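Local coordinates for protein hydrogenase maturation factor (Thermoanaerobacter tengcongensis, PDB 3VTH) that probably transfers the carbamoyl group of carbamoyl phosphate, at the expense of ATP, to the C-terminal cysteine of HypE during [NiFe]-hydrogenase maturation, at residues D299-T303 with M622-S626; T371-A375 with R707-R711; A505-T509 with S596-F600. All coordinates share one frame; numbering follows the deposited sequence. Where two conformers were deposited one is given.

Interaction 1: residues D299-T303 with M622-S626; sequences DDLDT and MELES. With APC (diphosphomethylphosphonic acid adenosyl ester), chain F; AP2 (phosphomethylphosphonic acid adenosyl ester), chain H.
Ser626, near the end of helix 619-626, presses its short side chain against the backbone of Leu301 and Asp302 in the loop that leads into strand 303-307. Its OG stands 3.0 Å from Asp302 N and 3.3 Å from Asp302 OD1, and it is also within bonding distance of Met622 O one helical turn back. Its one proton has two candidate acceptors, Asp302 OD1 and Met622 O, and the geometry leaves the choice open. Asp302 reaches it with CG tucked between its own backbone N and carbonyl carbon (chi1 71°), which lays the carboxylate alongside Ser626 CA and CB. The other oxygen, OD2, forms a salt bridge with Lys287 and accepts from a water that also donates to Glu625 O.

Leu301 provides the apolar half. Its two methyls divide the work: CD2 rests 3.8 Å from Met622 CB and faces Ser626 OG as well, while CD1 meets the methyl of Met622, 4.0 Å from CE. The bend of Met622 at SD (chi3 72°) carries that methyl onward to APC, where CE lies 3.7 Å from C2 of the adenine.

Toward the exposed margin, Asp300 O lies over Glu623 CG and shares a bridging water with Glu623 O. The two carboxylates approach to 4.5 Å (Asp300 OD2 to Glu623 OE2), a like-charge pairing that the salt bridge of Glu623 to Arg611 probably eases.

Thr303 OG1 accepts from N6 of APC, and Glu625 OE1 accepts from N6 of AP2 at 2.8 Å. The contact is thus a domain interface between the YrdC-like and Kae1-like parts of HypF, formed where the adenine ends of two nucleotide pockets draw close.

Interaction 2: residues T371-A375 with R707-R711; sequences TSFNA and RYLLR
The end of strand 370-374, in the YrdC-like sheet, meets the first turn of helix 707-719 of the Kae1-like part, where the Arg707 side chain bonds to the strand backbone and the Asn374 side chain to the helix backbone. Arg707 grips Phe373 O end-on with both terminal nitrogens, NH1 and NH2, each 3.2 Å from it. Both bonds are bent, near 137° at the hydrogen, as expected when one oxygen is shared between two donors of a single guanidinium. A water donating to Phe373 O and accepting from Arg707 NH2 ties the same two groups together again.

In return, Asn374 ND2 donates to Arg707 O at 3.0 Å, fairly straight at 158° and onto a lone pair in the carbonyl plane. That oxygen also accepts from Arg711 N, so the asparagine is added to an ordinary helical bond. CG opposite the backbone N (chi1 -174°) carries the Asn374 amide across to Arg707 O; CB lies 3.7 Å above one face of the guanidinium. Ala375 CB packs 3.9 Å from Arg711 CA, one turn further along the helix. Such mutual side-chain-to-backbone bonding joins strand end to helix start at this YrdC-like/Kae1-like domain interface.

Interaction 3: residues A505-T509 with S596-F600; sequences AYDGT and SMGRF. With FE (Fe (III) ion), chain I; AP2 (phosphomethylphosphonic acid adenosyl ester), chain H.
Two glycines, Gly508 and Gly598, bring their backbones together with CA atoms only 4.0 Å apart, close enough that a side chain on Gly598 would collide with both Gly508 and the ribose of AP2. Beside them, Gly598 N donates to Asp507 O at 2.9 Å, nearly straight at 164° but from above the carbonyl plane. Ser596 OG donates to Gly508 O over a short 2.5 Å and, as N-cap of helix 597-607, accepts from Arg599 N. With an alanine in place of Ser596, Gly508 O would probably lose this donor and the first turn of the helix its side-chain cap, setting the corner at Gly508 freer to shift.

Nearby, Met597 bends at chi2 and chi3 to lay its methyl CE over one face of the Tyr506 ring, 4.0 Å from the centroid, a CH-pi contact with the sulfur standing obliquely nearby. Arg599, salt-bridged to Asp602, turns the edge of its guanidinium to Thr509 CG2.

Asp507 and the corner after it serve the ligands. Asp507 OD2 binds the ferric iron at 2.1 Å, joined by His483, His487 and Asp734, while OD1 is hydrogen-bonded to His484. Thr509 N donates to O1B of AP2 at 2.7 Å. A strand and the corner after it holding phosphate and metal against a capped helix suits the nucleotide site of an actin-like ATPase fold, here the Kae1-like domain.

In the fold
Interactions 1 and 2 both join the YrdC-like part to the Kae1-like part, whereas interaction 3 lies wholly within the latter. Burial follows place: interaction 1 is a surface contact with bridging waters and carboxylates of which two are paired with bases outside the contact, interaction 2 is partly buried and adds direct side-chain-to-backbone bonds to its waters, and interaction 3 is buried, with close glycine packing and metal coordination. The interfaces use the loop leading into strand 303-307 and strand 370-374 of the same sheet, and they touch where Glu625 OE2 probably accepts from Arg707 N at 2.8 Å. Interactions 1 and 3 have no direct contact but bind opposite ends of AP2, adenine and phosphates.

Interaction 1: residues D299-T303 with M622-S626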
loop_
_atom_site.group_PDB
_atom_site.type_symbol
_atom_site.label_atom_id
_atom_site.label_comp_id
_atom_site.label_asym_id
_atom_site.label_seq_id
_atom_site.Cartn_x
_atom_site.Cartn_y
_atom_site.Cartn_z
ATOM N N ASP A 299 11.951 -7.670 16.954
ATOM C CA ASP A 299 12.070 -8.780 17.892
ATOM C C ASP A 299 10.923 -9.768 17.709
ATOM O O ASP A 299 9.771 -9.365 17.551
ATOM C CB ASP A 299 12.076 -8.288 19.340
ATOM C CG ASP A 299 13.230 -7.338 19.641
ATOM O OD1 ASP A 299 13.083 -6.549 20.595
ATOM O OD2 ASP A 299 14.270 -7.375 18.935
ATOM N N ASP A 300 11.269 -11.050 17.716
ATOM C CA ASP A 300 10.315 -12.158 17.677
ATOM C C ASP A 300 9.566 -12.283 16.353
ATOM O O ASP A 300 8.562 -12.989 16.270
ATOM C CB ASP A 300 9.349 -12.097 18.871
ATOM C CG ASP A 300 10.074 -12.062 20.211
ATOM O OD1 ASP A 300 10.960 -12.907 20.452
ATOM O OD2 ASP A 300 9.754 -11.179 21.030
ATOM N N LEU A 301 10.057 -11.589 15.330
ATOM C CA LEU A 301 9.633 -11.830 13.961
ATOM C C LEU A 301 10.787 -12.445 13.165
ATOM O O LEU A 301 11.966 -12.234 13.497
ATOM C CB LEU A 301 9.150 -10.532 13.301
ATOM C CG LEU A 301 7.995 -9.804 14.016
ATOM C CD1 LEU A 301 7.661 -8.480 13.321
ATOM C CD2 LEU A 301 6.766 -10.685 14.112
ATOM N N ASP A 302 10.450 -13.199 12.115
ATOM C CA ASP A 302 11.486 -13.805 11.283
ATOM C C ASP A 302 11.737 -13.000 10.001
ATOM O O ASP A 302 12.464 -13.451 9.116
ATOM C CB ASP A 302 11.191 -15.291 10.998
ATOM C CG ASP A 302 10.017 -15.509 10.055
ATOM O OD1 ASP A 302 9.226 -14.580 9.779
ATOM O OD2 ASP A 302 9.868 -16.661 9.590
ATOM N N THR A 303 11.118 -11.822 9.918
ATOM C CA THR A 303 11.251 -10.929 8.764
ATOM C C THR A 303 11.735 -9.528 9.163
ATOM O O THR A 303 11.568 -9.106 10.305
ATOM C CB THR A 303 9.915 -10.747 8.027
ATOM O OG1 THR A 303 8.953 -10.200 8.942
ATOM C CG2 THR A 303 9.387 -12.103 7.452
ATOM N N MET A 622 1.413 -12.729 14.001
ATOM C CA MET A 622 2.718 -12.570 13.366
ATOM C C MET A 622 3.799 -13.376 14.075
ATOM O O MET A 622 4.632 -14.003 13.432
ATOM C CB MET A 622 3.105 -11.079 13.319
ATOM C CG MET A 622 2.175 -10.266 12.402
ATOM S SD MET A 622 2.433 -8.475 12.562
ATOM C CE MET A 622 4.022 -8.327 11.747
ATOM N N GLU A 623 3.780 -13.367 15.404
ATOM C CA GLU A 623 4.795 -14.107 16.151
ATOM C C GLU A 623 4.618 -15.615 15.982
ATOM O O GLU A 623 5.595 -16.340 15.823
ATOM C CB GLU A 623 4.794 -13.704 17.622
ATOM C CG GLU A 623 5.234 -12.239 17.836
ATOM C CD GLU A 623 5.361 -11.867 19.304
ATOM O OE1 GLU A 623 5.312 -12.779 20.170
ATOM O OE2 GLU A 623 5.524 -10.664 19.595
ATOM N N LEU A 624 3.365 -16.060 15.980
ATOM C CA LEU A 624 3.030 -17.465 15.776
ATOM C C LEU A 624 3.531 -17.969 14.420
ATOM O O LEU A 624 4.135 -19.047 14.333
ATOM C CB LEU A 624 1.513 -17.669 15.938
ATOM C CG LEU A 624 0.937 -19.081 16.037
ATOM C CD1 LEU A 624 1.555 -19.867 17.202
ATOM C CD2 LEU A 624 -0.594 -19.016 16.160
ATOM N N GLU A 625 3.317 -17.170 13.374
ATOM C CA GLU A 625 3.829 -17.488 12.040
ATOM C C GLU A 625 5.357 -17.519 11.996
ATOM O O GLU A 625 5.945 -18.428 11.401
ATOM C CB GLU A 625 3.295 -16.493 10.981
ATOM C CG GLU A 625 3.717 -16.875 9.531
ATOM C CD GLU A 625 3.555 -15.744 8.503
ATOM O OE1 GLU A 625 3.093 -14.644 8.864
ATOM O OE2 GLU A 625 3.914 -15.958 7.321
ATOM N N SER A 626 5.998 -16.540 12.636
ATOM C CA SER A 626 7.456 -16.437 12.615
ATOM C C SER A 626 8.174 -17.620 13.258
ATOM O O SER A 626 9.290 -17.943 12.869
ATOM C CB SER A 626 7.940 -15.156 13.297
ATOM O OG SER A 626 7.544 -14.024 12.532
HETATM P PG APC F . 2.598 4.955 13.781
HETATM O O1G APC F . 3.452 5.816 12.887
HETATM O O2G APC F . 3.378 4.375 14.935
HETATM O O3G APC F . 1.306 5.589 14.210
HETATM P PB APC F . 2.796 2.973 11.697
HETATM O O1B APC F . 2.619 3.916 10.547
HETATM O O2B APC F . 2.126 1.624 11.530
HETATM O O3B APC F . 2.087 3.655 12.970
HETATM P PA APC F . 5.817 3.142 10.845
HETATM O O1A APC F . 7.155 2.740 11.418
HETATM O O2A APC F . 5.733 4.536 10.339
HETATM C C3A APC F . 4.557 2.777 12.128
HETATM O "O5'" APC F . 5.433 2.218 9.580
HETATM C "C5'" APC F . 6.177 1.074 9.173
HETATM C "C4'" APC F . 5.193 -0.038 8.820
HETATM O "O4'" APC F . 5.966 -1.125 8.298
HETATM C "C3'" APC F . 4.471 -0.543 10.072
HETATM O "O3'" APC F . 3.079 -0.801 9.818
HETATM C "C2'" APC F . 5.157 -1.860 10.368
HETATM O "O2'" APC F . 4.329 -2.760 11.128
HETATM C "C1'" APC F . 5.585 -2.321 8.975
HETATM N N9 APC F . 6.719 -3.218 9.167
HETATM C C8 APC F . 8.001 -2.882 9.475
HETATM N N7 APC F . 8.748 -4.005 9.622
HETATM C C5 APC F . 7.934 -5.062 9.413
HETATM C C6 APC F . 8.061 -6.536 9.420
HETATM N N6 APC F . 9.246 -7.129 9.676
HETATM N N1 APC F . 6.957 -7.269 9.157
HETATM C C2 APC F . 5.763 -6.704 8.880
HETATM N N3 APC F . 5.555 -5.378 8.860
HETATM C C4 APC F . 6.595 -4.534 9.113
HETATM P PB AP2 H . -10.307 -6.598 10.168
HETATM O O1B AP2 H . -9.884 -7.845 10.903
HETATM O O2B AP2 H . -11.144 -6.796 8.942
HETATM O O3B AP2 H . -10.803 -5.530 11.111
HETATM C C3A AP2 H . -8.724 -5.944 9.574
HETATM P PA AP2 H . -7.896 -6.954 8.311
HETATM O O1A AP2 H . -6.783 -6.010 7.880
HETATM O O2A AP2 H . -8.789 -7.578 7.266
HETATM O "O5'" AP2 H . -7.275 -8.202 9.134
HETATM C "C5'" AP2 H . -6.198 -7.934 10.024
HETATM C "C4'" AP2 H . -6.087 -9.162 10.898
HETATM O "O4'" AP2 H . -5.516 -10.234 10.147
HETATM C "C3'" AP2 H . -5.151 -8.960 12.072
HETATM O "O3'" AP2 H . -5.800 -8.237 13.123
HETATM C "C2'" AP2 H . -4.837 -10.402 12.414
HETATM O "O2'" AP2 H . -5.924 -10.884 13.213
HETATM C "C1'" AP2 H . -4.806 -11.096 11.045
HETATM N N9 AP2 H . -3.371 -11.263 10.671
HETATM C C8 AP2 H . -2.459 -10.291 10.423
HETATM N N7 AP2 H . -1.228 -10.809 10.164
HETATM C C5 AP2 H . -1.339 -12.150 10.241
HETATM C C6 AP2 H . -0.424 -13.309 10.084
HETATM N N6 AP2 H . 0.885 -13.137 9.771
HETATM N N1 AP2 H . -0.951 -14.551 10.270
HETATM C C2 AP2 H . -2.254 -14.753 10.561
HETATM N N3 AP2 H . -3.134 -13.743 10.731
HETATM C C4 AP2 H . -2.741 -12.446 10.586
HETATM O O HOH W 1 7.930 -15.380 16.976
HETATM O O HOH W 2 7.476 -18.060 9.129
#

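Interaction 2: residues T371-A375 with R707-R711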
loop_
_atom_site.group_PDB
_atom_site.type_symbol
_atom_site.label_atom_id
_atom_site.label_comp_id
_atom_site.label_asym_id
_atom_site.label_seq_id
_atom_site.Cartn_x
_atom_site.Cartn_y
_atom_site.Cartn_z
ATOM N N THR A 371 5.732 -3.736 0.943
ATOM C CA THR A 371 5.373 -4.779 -0.012
ATOM C C THR A 371 6.177 -6.058 0.218
ATOM O O THR A 371 6.977 -6.132 1.150
ATOM C CB THR A 371 5.486 -4.283 -1.460
ATOM O OG1 THR A 371 4.721 -5.154 -2.311
ATOM C CG2 THR A 371 6.961 -4.254 -1.906
ATOM N N SER A 372 5.930 -7.069 -0.605
ATOM C CA SER A 372 6.566 -8.367 -0.433
ATOM C C SER A 372 6.362 -9.155 -1.713
ATOM O O SER A 372 5.580 -8.746 -2.576
ATOM C CB SER A 372 5.895 -9.135 0.722
ATOM O OG SER A 372 4.541 -9.489 0.388
ATOM N N PHE A 373 7.030 -10.297 -1.822
ATOM C CA PHE A 373 6.795 -11.189 -2.942
ATOM C C PHE A 373 6.519 -12.555 -2.372
ATOM O O PHE A 373 7.314 -13.075 -1.585
ATOM C CB PHE A 373 7.999 -11.234 -3.900
ATOM C CG PHE A 373 7.673 -11.849 -5.241
ATOM C CD1 PHE A 373 7.231 -11.047 -6.296
ATOM C CD2 PHE A 373 7.777 -13.223 -5.437
ATOM C CE1 PHE A 373 6.918 -11.611 -7.552
ATOM C CE2 PHE A 373 7.462 -13.806 -6.685
ATOM C CZ PHE A 373 7.026 -12.987 -7.739
ATOM N N ASN A 374 5.391 -13.136 -2.740
ATOM C CA ASN A 374 5.040 -14.456 -2.210
ATOM C C ASN A 374 4.079 -15.170 -3.140
ATOM O O ASN A 374 3.202 -14.542 -3.730
ATOM C CB ASN A 374 4.434 -14.323 -0.800
ATOM C CG ASN A 374 4.178 -15.653 -0.139
ATOM O OD1 ASN A 374 5.025 -16.566 -0.179
ATOM N ND2 ASN A 374 2.993 -15.786 0.481
ATOM N N ALA A 375 4.276 -16.477 -3.265
ATOM C CA ALA A 375 3.443 -17.356 -4.079
ATOM C C ALA A 375 3.273 -16.804 -5.484
ATOM O O ALA A 375 2.148 -16.638 -5.967
ATOM C CB ALA A 375 2.086 -17.595 -3.399
ATOM N N ARG A 707 2.213 -15.489 5.087
ATOM C CA ARG A 707 2.851 -15.990 3.864
ATOM C C ARG A 707 2.593 -17.495 3.639
ATOM O O ARG A 707 2.356 -17.938 2.516
ATOM C CB ARG A 707 4.369 -15.726 3.891
ATOM C CG ARG A 707 4.756 -14.246 3.936
ATOM C CD ARG A 707 6.276 -14.059 4.097
ATOM N NE ARG A 707 6.991 -14.742 3.016
ATOM C CZ ARG A 707 7.367 -14.167 1.869
ATOM N NH1 ARG A 707 7.120 -12.881 1.639
ATOM N NH2 ARG A 707 7.989 -14.892 0.945
ATOM N N TYR A 708 2.641 -18.254 4.725
ATOM C CA TYR A 708 2.475 -19.691 4.693
ATOM C C TYR A 708 1.043 -20.085 4.313
ATOM O O TYR A 708 0.849 -20.866 3.375
ATOM C CB TYR A 708 2.871 -20.280 6.043
ATOM C CG TYR A 708 2.974 -21.786 6.049
ATOM C CD1 TYR A 708 4.129 -22.432 5.579
ATOM C CD2 TYR A 708 1.929 -22.565 6.539
ATOM C CE1 TYR A 708 4.230 -23.828 5.588
ATOM C CE2 TYR A 708 2.019 -23.955 6.561
ATOM C CZ TYR A 708 3.171 -24.577 6.073
ATOM O OH TYR A 708 3.241 -25.951 6.114
ATOM N N LEU A 709 0.050 -19.539 5.021
ATOM C CA LEU A 709 -1.359 -19.771 4.671
ATOM C C LEU A 709 -1.652 -19.481 3.205
ATOM O O LEU A 709 -2.283 -20.280 2.516
ATOM C CB LEU A 709 -2.309 -18.908 5.518
ATOM C CG LEU A 709 -2.533 -19.193 6.999
ATOM C CD1 LEU A 709 -3.694 -18.343 7.503
ATOM C CD2 LEU A 709 -2.799 -20.681 7.277
ATOM N N LEU A 710 -1.194 -18.327 2.733
ATOM C CA LEU A 710 -1.431 -17.931 1.347
ATOM C C LEU A 710 -0.764 -18.893 0.360
ATOM O O LEU A 710 -1.422 -19.431 -0.531
ATOM C CB LEU A 710 -0.957 -16.490 1.089
ATOM C CG LEU A 710 -1.326 -15.997 -0.321
ATOM C CD1 LEU A 710 -2.844 -15.867 -0.471
ATOM C CD2 LEU A 710 -0.608 -14.683 -0.712
ATOM N N ARG A 711 0.534 -19.123 0.523
ATOM C CA ARG A 711 1.280 -19.946 -0.424
ATOM C C ARG A 711 0.802 -21.403 -0.423
ATOM O O ARG A 711 0.592 -21.997 -1.469
ATOM C CB ARG A 711 2.791 -19.873 -0.150
ATOM C CG ARG A 711 3.621 -20.820 -1.024
ATOM C CD ARG A 711 5.104 -20.779 -0.697
ATOM N NE ARG A 711 5.412 -21.364 0.606
ATOM C CZ ARG A 711 5.507 -22.669 0.836
ATOM N NH1 ARG A 711 5.310 -23.535 -0.150
ATOM N NH2 ARG A 711 5.801 -23.109 2.049
HETATM O O HOH W 3 8.999 -10.800 0.227
HETATM O O HOH W 4 9.653 -14.425 -1.052
#

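Interaction 3: residues A505-T509 with S596-F600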
loop_
_atom_site.group_PDB
_atom_site.type_symbol
_atom_site.label_atom_id
_atom_site.label_comp_id
_atom_site.label_asym_id
_atom_site.label_seq_id
_atom_site.Cartn_x
_atom_site.Cartn_y
_atom_site.Cartn_z
ATOM N N ALA A 505 -12.581 -15.559 2.871
ATOM C CA ALA A 505 -12.308 -14.277 3.477
ATOM C C ALA A 505 -11.934 -14.512 4.939
ATOM O O ALA A 505 -12.798 -14.777 5.788
ATOM C CB ALA A 505 -13.518 -13.384 3.359
ATOM N N TYR A 506 -10.638 -14.450 5.224
ATOM C CA TYR A 506 -10.146 -14.740 6.577
ATOM C C TYR A 506 -9.529 -13.456 7.120
ATOM O O TYR A 506 -8.647 -12.882 6.495
ATOM C CB TYR A 506 -9.105 -15.877 6.572
ATOM C CG TYR A 506 -9.647 -17.284 6.336
ATOM C CD1 TYR A 506 -11.028 -17.534 6.270
ATOM C CD2 TYR A 506 -8.774 -18.370 6.237
ATOM C CE1 TYR A 506 -11.534 -18.829 6.112
ATOM C CE2 TYR A 506 -9.256 -19.674 6.063
ATOM C CZ TYR A 506 -10.641 -19.891 5.996
ATOM O OH TYR A 506 -11.119 -21.164 5.822
ATOM N N ASP A 507 -10.016 -12.989 8.260
ATOM C CA ASP A 507 -9.441 -11.793 8.908
ATOM C C ASP A 507 -9.769 -11.755 10.396
ATOM O O ASP A 507 -10.191 -12.772 10.953
ATOM C CB ASP A 507 -9.805 -10.473 8.176
ATOM C CG ASP A 507 -11.294 -10.112 8.230
ATOM O OD1 ASP A 507 -12.107 -10.738 8.964
ATOM O OD2 ASP A 507 -11.669 -9.158 7.505
ATOM N N GLY A 508 -9.547 -10.605 11.040
ATOM C CA GLY A 508 -9.814 -10.453 12.475
ATOM C C GLY A 508 -11.261 -10.139 12.840
ATOM O O GLY A 508 -11.900 -10.865 13.626
ATOM N N THR A 509 -11.787 -9.031 12.316
ATOM C CA THR A 509 -13.144 -8.624 12.650
ATOM C C THR A 509 -13.775 -7.874 11.506
ATOM O O THR A 509 -13.228 -6.897 11.013
ATOM C CB THR A 509 -13.210 -7.657 13.872
ATOM O OG1 THR A 509 -12.297 -6.567 13.667
ATOM C CG2 THR A 509 -12.842 -8.358 15.152
ATOM N N SER A 596 -13.881 -16.020 13.444
ATOM C CA SER A 596 -12.763 -15.147 13.085
ATOM C C SER A 596 -11.450 -15.909 13.051
ATOM O O SER A 596 -11.059 -16.511 14.043
ATOM C CB SER A 596 -12.657 -13.997 14.094
ATOM O OG SER A 596 -11.407 -13.316 13.983
ATOM N N MET A 597 -10.762 -15.844 11.912
ATOM C CA MET A 597 -9.439 -16.468 11.790
ATOM C C MET A 597 -8.412 -15.736 12.649
ATOM O O MET A 597 -7.535 -16.352 13.256
ATOM C CB MET A 597 -8.998 -16.544 10.316
ATOM C CG MET A 597 -7.720 -17.406 10.072
ATOM S SD MET A 597 -7.832 -19.089 10.730
ATOM C CE MET A 597 -9.272 -19.729 9.848
ATOM N N GLY A 598 -8.538 -14.416 12.731
ATOM C CA GLY A 598 -7.649 -13.620 13.604
ATOM C C GLY A 598 -7.736 -14.005 15.078
ATOM O O GLY A 598 -6.707 -14.178 15.749
ATOM N N ARG A 599 -8.959 -14.143 15.588
ATOM C CA ARG A 599 -9.148 -14.531 16.980
ATOM C C ARG A 599 -8.724 -15.979 17.204
ATOM O O ARG A 599 -8.206 -16.314 18.275
ATOM C CB ARG A 599 -10.605 -14.319 17.455
ATOM C CG ARG A 599 -11.144 -12.858 17.380
ATOM C CD ARG A 599 -10.430 -11.825 18.282
ATOM N NE ARG A 599 -9.071 -11.555 17.812
ATOM C CZ ARG A 599 -8.747 -10.669 16.866
ATOM N NH1 ARG A 599 -9.681 -9.916 16.285
ATOM N NH2 ARG A 599 -7.479 -10.537 16.500
ATOM N N PHE A 600 -8.965 -16.836 16.209
ATOM C CA PHE A 600 -8.487 -18.235 16.269
ATOM C C PHE A 600 -6.965 -18.245 16.482
ATOM O O PHE A 600 -6.455 -18.907 17.413
ATOM C CB PHE A 600 -8.896 -19.008 14.996
ATOM C CG PHE A 600 -8.859 -20.525 15.113
ATOM C CD1 PHE A 600 -8.475 -21.178 16.288
ATOM C CD2 PHE A 600 -9.171 -21.306 13.990
ATOM C CE1 PHE A 600 -8.442 -22.589 16.363
ATOM C CE2 PHE A 600 -9.129 -22.715 14.055
ATOM C CZ PHE A 600 -8.759 -23.356 15.249
HETATM FE FE FE I . -10.968 -7.221 7.040
HETATM P PB AP2 H . -10.307 -6.598 10.168
HETATM O O1B AP2 H . -9.884 -7.845 10.903
HETATM O O2B AP2 H . -11.144 -6.796 8.942
HETATM O O3B AP2 H . -10.803 -5.530 11.111
HETATM C C3A AP2 H . -8.724 -5.944 9.574
HETATM P PA AP2 H . -7.896 -6.954 8.311
HETATM O O1A AP2 H . -6.783 -6.010 7.880
HETATM O O2A AP2 H . -8.789 -7.578 7.266
HETATM O "O5'" AP2 H . -7.275 -8.202 9.134
HETATM C "C5'" AP2 H . -6.198 -7.934 10.024
HETATM C "C4'" AP2 H . -6.087 -9.162 10.898
HETATM O "O4'" AP2 H . -5.516 -10.234 10.147
HETATM C "C3'" AP2 H . -5.151 -8.960 12.072
HETATM O "O3'" AP2 H . -5.800 -8.237 13.123
HETATM C "C2'" AP2 H . -4.837 -10.402 12.414
HETATM O "O2'" AP2 H . -5.924 -10.884 13.213
HETATM C "C1'" AP2 H . -4.806 -11.096 11.045
HETATM N N9 AP2 H . -3.371 -11.263 10.671
HETATM C C8 AP2 H . -2.459 -10.291 10.423
HETATM N N7 AP2 H . -1.228 -10.809 10.164
HETATM C C5 AP2 H . -1.339 -12.150 10.241
HETATM C C6 AP2 H . -0.424 -13.309 10.084
HETATM N N6 AP2 H . 0.885 -13.137 9.771
HETATM N N1 AP2 H . -0.951 -14.551 10.270
HETATM C C2 AP2 H . -2.254 -14.753 10.561
HETATM N N3 AP2 H . -3.134 -13.743 10.731
HETATM C C4 AP2 H . -2.741 -12.446 10.586
#